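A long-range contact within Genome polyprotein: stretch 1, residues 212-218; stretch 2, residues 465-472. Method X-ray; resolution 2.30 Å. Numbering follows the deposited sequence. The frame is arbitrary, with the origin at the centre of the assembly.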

ATOM      1  N   PRO A 212     -11.127   5.004  -5.995  1.00 24.57           N
ATOM      2  CA  PRO A 212     -10.765   6.109  -6.903  1.00 19.56           C
ATOM      3  C   PRO A 212     -11.928   6.654  -7.718  1.00 25.95           C
ATOM      4  O   PRO A 212     -12.002   7.871  -7.932  1.00 21.37           O
ATOM      5  CB  PRO A 212      -9.689   5.476  -7.795  1.00 23.74           C
ATOM      6  CG  PRO A 212      -9.071   4.417  -6.935  1.00 22.06           C
ATOM      7  CD  PRO A 212     -10.191   3.869  -6.091  1.00 24.00           C
ATOM      8  N   ASP A 213     -12.843   5.788  -8.166  1.00 23.99           N
ATOM      9  CA  ASP A 213     -14.013   6.258  -8.903  1.00 22.77           C
ATOM     10  C   ASP A 213     -14.811   7.268  -8.091  1.00 24.13           C
ATOM     11  O   ASP A 213     -15.318   8.255  -8.637  1.00 20.14           O
ATOM     12  CB  ASP A 213     -14.906   5.077  -9.288  1.00 25.25           C
ATOM     13  CG  ASP A 213     -14.445   4.378 -10.551  1.00 28.20           C
ATOM     14  OD1 ASP A 213     -15.053   3.346 -10.906  1.00 32.95           O
ATOM     15  OD2 ASP A 213     -13.481   4.853 -11.189  1.00 27.65           O
ATOM     16  N   TYR A 214     -14.936   7.040  -6.784  1.00 22.64           N
ATOM     17  CA  TYR A 214     -15.745   7.909  -5.937  1.00 22.05           C
ATOM     18  C   TYR A 214     -14.928   9.033  -5.309  1.00 20.72           C
ATOM     19  O   TYR A 214     -15.351  10.193  -5.321  1.00 22.90           O
ATOM     20  CB  TYR A 214     -16.430   7.086  -4.837  1.00 22.82           C
ATOM     21  CG  TYR A 214     -17.237   7.930  -3.872  1.00 25.35           C
ATOM     22  CD1 TYR A 214     -16.683   8.382  -2.680  1.00 23.88           C
ATOM     23  CD2 TYR A 214     -18.551   8.279  -4.158  1.00 26.84           C
ATOM     24  CE1 TYR A 214     -17.412   9.158  -1.801  1.00 27.30           C
ATOM     25  CE2 TYR A 214     -19.290   9.056  -3.280  1.00 32.64           C
ATOM     26  CZ  TYR A 214     -18.714   9.493  -2.105  1.00 32.76           C
ATOM     27  OH  TYR A 214     -19.438  10.264  -1.224  1.00 32.35           O
ATOM     28  N   HIS A 215     -13.760   8.709  -4.756  1.00 20.75           N
ATOM     29  CA  HIS A 215     -13.056   9.654  -3.901  1.00 22.01           C
ATOM     30  C   HIS A 215     -12.196  10.646  -4.668  1.00 21.10           C
ATOM     31  O   HIS A 215     -11.739  11.626  -4.069  1.00 19.67           O
ATOM     32  CB  HIS A 215     -12.202   8.894  -2.883  1.00 21.58           C
ATOM     33  CG  HIS A 215     -13.006   8.285  -1.778  1.00 22.97           C
ATOM     34  ND1 HIS A 215     -13.274   6.935  -1.707  1.00 23.23           N
ATOM     35  CD2 HIS A 215     -13.630   8.849  -0.717  1.00 21.45           C
ATOM     36  CE1 HIS A 215     -14.016   6.691  -0.643  1.00 25.58           C
ATOM     37  NE2 HIS A 215     -14.248   7.836  -0.025  1.00 23.40           N
ATOM     38  N   TRP A 216     -11.979  10.439  -5.965  1.00 19.68           N
ATOM     39  CA  TRP A 216     -11.208  11.415  -6.727  1.00 21.63           C
ATOM     40  C   TRP A 216     -11.876  12.785  -6.744  1.00 21.51           C
ATOM     41  O   TRP A 216     -11.181  13.793  -6.894  1.00 21.38           O
ATOM     42  CB  TRP A 216     -10.978  10.906  -8.151  1.00 19.15           C
ATOM     43  CG  TRP A 216      -9.529  10.685  -8.478  1.00 21.36           C
ATOM     44  CD1 TRP A 216      -8.841  11.208  -9.530  1.00 20.69           C
ATOM     45  CD2 TRP A 216      -8.587   9.886  -7.740  1.00 20.50           C
ATOM     46  NE1 TRP A 216      -7.533  10.788  -9.500  1.00 18.09           N
ATOM     47  CE2 TRP A 216      -7.351   9.976  -8.411  1.00 18.59           C
ATOM     48  CE3 TRP A 216      -8.670   9.105  -6.581  1.00 19.41           C
ATOM     49  CZ2 TRP A 216      -6.206   9.316  -7.962  1.00 19.87           C
ATOM     50  CZ3 TRP A 216      -7.533   8.451  -6.136  1.00 18.81           C
ATOM     51  CH2 TRP A 216      -6.318   8.561  -6.826  1.00 22.03           C
ATOM     52  N   THR A 217     -13.207  12.849  -6.564  1.00 21.64           N
ATOM     53  CA  THR A 217     -13.874  14.152  -6.519  1.00 21.06           C
ATOM     54  C   THR A 217     -13.581  14.890  -5.215  1.00 25.02           C
ATOM     55  O   THR A 217     -13.096  16.034  -5.269  1.00 24.72           O
ATOM     56  CB  THR A 217     -15.374  13.985  -6.784  1.00 23.34           C
ATOM     57  OG1 THR A 217     -15.588  13.565  -8.139  1.00 22.86           O
ATOM     58  CG2 THR A 217     -16.118  15.299  -6.542  1.00 20.32           C
ATOM     59  N   PRO A 218     -13.836  14.322  -4.026  1.00 22.08           N
ATOM     60  CA  PRO A 218     -13.472  15.061  -2.804  1.00 23.89           C
ATOM     61  C   PRO A 218     -11.969  15.226  -2.622  1.00 26.32           C
ATOM     62  O   PRO A 218     -11.543  16.233  -2.043  1.00 26.62           O
ATOM     63  CB  PRO A 218     -14.098  14.219  -1.679  1.00 21.83           C
ATOM     64  CG  PRO A 218     -14.212  12.859  -2.247  1.00 23.31           C
ATOM     65  CD  PRO A 218     -14.526  13.058  -3.700  1.00 22.19           C
ATOM     66  N   ARG A 465     -22.670   4.281 -14.822  1.00 22.50           N
ATOM     67  CA  ARG A 465     -22.479   3.781 -13.465  1.00 26.44           C
ATOM     68  C   ARG A 465     -21.496   4.640 -12.680  1.00 25.74           C
ATOM     69  O   ARG A 465     -21.638   4.775 -11.460  1.00 27.33           O
ATOM     70  CB  ARG A 465     -22.024   2.322 -13.499  1.00 24.68           C
ATOM     71  CG  ARG A 465     -23.187   1.345 -13.627  1.00 26.64           C
ATOM     72  CD  ARG A 465     -22.767  -0.097 -13.411  1.00 30.12           C
ATOM     73  NE  ARG A 465     -22.339  -0.366 -12.040  1.00 35.11           N
ATOM     74  CZ  ARG A 465     -23.163  -0.490 -11.003  1.00 36.60           C
ATOM     75  NH1 ARG A 465     -22.672  -0.740  -9.796  1.00 36.54           N
ATOM     76  NH2 ARG A 465     -24.473  -0.363 -11.165  1.00 32.47           N
ATOM     77  N   TRP A 466     -20.512   5.246 -13.351  1.00 22.95           N
ATOM     78  CA  TRP A 466     -19.618   6.164 -12.653  1.00 24.05           C
ATOM     79  C   TRP A 466     -20.369   7.401 -12.182  1.00 27.12           C
ATOM     80  O   TRP A 466     -20.250   7.806 -11.019  1.00 26.30           O
ATOM     81  CB  TRP A 466     -18.452   6.573 -13.549  1.00 18.61           C
ATOM     82  CG  TRP A 466     -17.557   7.582 -12.890  1.00 22.83           C
ATOM     83  CD1 TRP A 466     -16.650   7.346 -11.897  1.00 22.99           C
ATOM     84  CD2 TRP A 466     -17.495   8.991 -13.162  1.00 22.17           C
ATOM     85  NE1 TRP A 466     -16.024   8.515 -11.541  1.00 24.78           N
ATOM     86  CE2 TRP A 466     -16.524   9.540 -12.302  1.00 24.65           C
ATOM     87  CE3 TRP A 466     -18.164   9.839 -14.049  1.00 23.61           C
ATOM     88  CZ2 TRP A 466     -16.205  10.898 -12.304  1.00 21.93           C
ATOM     89  CZ3 TRP A 466     -17.846  11.187 -14.051  1.00 17.77           C
ATOM     90  CH2 TRP A 466     -16.875  11.702 -13.184  1.00 19.77           C
ATOM     91  N   LEU A 467     -21.144   8.022 -13.079  1.00 24.63           N
ATOM     92  CA  LEU A 467     -21.927   9.192 -12.701  1.00 28.14           C
ATOM     93  C   LEU A 467     -22.894   8.865 -11.571  1.00 28.83           C
ATOM     94  O   LEU A 467     -23.132   9.697 -10.689  1.00 32.17           O
ATOM     95  CB  LEU A 467     -22.684   9.732 -13.913  1.00 27.45           C
ATOM     96  CG  LEU A 467     -21.870  10.484 -14.967  1.00 31.09           C
ATOM     97  CD1 LEU A 467     -22.704  10.705 -16.223  1.00 30.86           C
ATOM     98  CD2 LEU A 467     -21.369  11.808 -14.413  1.00 27.17           C
ATOM     99  N   ALA A 468     -23.447   7.651 -11.573  1.00 25.70           N
ATOM    100  CA  ALA A 468     -24.397   7.264 -10.536  1.00 31.34           C
ATOM    101  C   ALA A 468     -23.723   7.184  -9.172  1.00 32.43           C
ATOM    102  O   ALA A 468     -24.266   7.669  -8.172  1.00 33.28           O
ATOM    103  CB  ALA A 468     -25.047   5.926 -10.892  1.00 27.26           C
ATOM    104  N   THR A 469     -22.541   6.571  -9.102  1.00 29.25           N
ATOM    105  CA  THR A 469     -21.904   6.401  -7.798  1.00 35.11           C
ATOM    106  C   THR A 469     -21.335   7.719  -7.281  1.00 32.71           C
ATOM    107  O   THR A 469     -21.347   7.978  -6.070  1.00 30.77           O
ATOM    108  CB  THR A 469     -20.816   5.325  -7.872  1.00 30.20           C
ATOM    109  OG1 THR A 469     -19.740   5.778  -8.703  1.00 38.55           O
ATOM    110  CG2 THR A 469     -21.387   4.031  -8.432  1.00 37.09           C
ATOM    111  N   VAL A 470     -20.865   8.579  -8.182  1.00 31.62           N
ATOM    112  CA  VAL A 470     -20.232   9.838  -7.799  1.00 34.46           C
ATOM    113  C   VAL A 470     -21.313  10.841  -7.422  1.00 42.38           C
ATOM    114  O   VAL A 470     -21.026  11.998  -7.088  1.00 43.84           O
ATOM    115  CB  VAL A 470     -19.326  10.369  -8.928  1.00 34.54           C
ATOM    116  CG1 VAL A 470     -20.133  11.114  -9.983  1.00 33.44           C
ATOM    117  CG2 VAL A 470     -18.229  11.256  -8.366  1.00 38.20           C
ATOM    118  N   MET A 471     -22.561  10.383  -7.467  1.00 44.88           N
ATOM    119  CA  MET A 471     -23.792  11.081  -7.126  1.00 49.52           C
ATOM    120  C   MET A 471     -24.217  12.049  -8.223  1.00 50.73           C
ATOM    121  O   MET A 471     -25.200  12.760  -8.025  1.00 60.99           O
ATOM    122  CB  MET A 471     -23.708  11.845  -5.794  1.00 50.10           C
ATOM    123  CG  MET A 471     -24.573  11.273  -4.692  1.00 55.22           C
ATOM    124  SD  MET A 471     -23.914   9.742  -4.016  1.00 74.53           S
ATOM    125  CE  MET A 471     -22.619  10.378  -2.948  1.00 42.15           C
ATOM    126  N   THR A 472     -23.516  12.096  -9.358  1.00 48.22           N
ATOM    127  CA  THR A 472     -23.808  12.984 -10.497  1.00 41.10           C
ATOM    128  C   THR A 472     -24.364  14.361 -10.137  1.00 60.60           C
ATOM    129  O   THR A 472     -24.517  15.224 -11.003  1.00 69.35           O
ATOM    130  CB  THR A 472     -24.798  12.331 -11.478  1.00 43.04           C
ATOM    131  OG1 THR A 472     -24.715  12.998 -12.741  1.00 52.33           O
ATOM    132  CG2 THR A 472     -26.231  12.429 -10.963  1.00 56.89           C
TER

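How do two segments more than 250 residues apart in one chain come to lie side by side? Residues 212-218 form a helix that continues later in the chain, while residues 465-469 close a helix that began earlier; the chain beyond is loop or turn, and Met471 is the first residue to leave helical phi/psi. In the backbone register Asp213 pairs with Trp466, their CA atoms 6.7 Å apart, and Tyr214 with Val470, their CA atoms 5.2 Å apart. Consecutive residues of the first helix therefore face residues one turn apart in the second segment. The contact is modest, burying 299 Å² over both sides, and Tyr214, Asp213 and Trp466 cover the most of it.

What does Tyr214, the largest contributor, do with its ring? Its CA-to-CB bond points sideways, but with chi1 at 177° (t) the ring is carried nearer the other segment. Two atoms approach its edge, near the ring plane: the O of Thr469, 3.4 Å from CD2 of Tyr214, and the CE of Met471, 3.6 Å from CE2 of Tyr214. The first sets a polar carbonyl against the ring's rim, where aromatic hydrogens carry a slight positive charge; the second is an apolar contact between a methyl group and ring carbon. The CE of Met471 lies 3.6 Å from the OH of Tyr214 as well, so the methyl sits beside both ring carbon and hydroxyl.

Which interaction ties the segments together by a hydrogen bond? The indole NE1 of Trp466 donates to the main-chain O of Asp213 at 3.0 Å, with an N-H...O angle of 133°, so the bond is of ordinary length but noticeably bent. It pairs a side chain with a backbone carbonyl, and the carboxylate of Asp213 is not the acceptor; its OD2 is hydrogen-bonded elsewhere in the structure. Trp466 reaches this position because its chi1 of 177° (t) brings the end of a sideways-pointing side chain closer to the first helix. Alongside the polar link, CB of Asp213 sits 3.9 Å from CD1 of Trp466, so the indole packs against the aspartate's aliphatic carbon as well.

What holds the end of the second helix, and what does it add to the contact? Val470 N keeps a helical bond to Trp466 O at 3.0 Å; Met471, with a positive phi of 77°, then ends the helix in a Schellman motif, its N bonded to Ala468 O at 3.3 Å. Thr469 adds a side-chain bond within that turn, its OG1 donating to Trp466 O at 3.1 Å. Val470, buried, adds packing: its CG2 lies 3.5 Å from OG1 of Thr217 and 4.2 Å from the O of Asp213. These are packing contacts, since a methyl group offers no hydrogen-bonding partner, and the hydroxyl of Thr217 finds its hydrogen bond elsewhere in the structure.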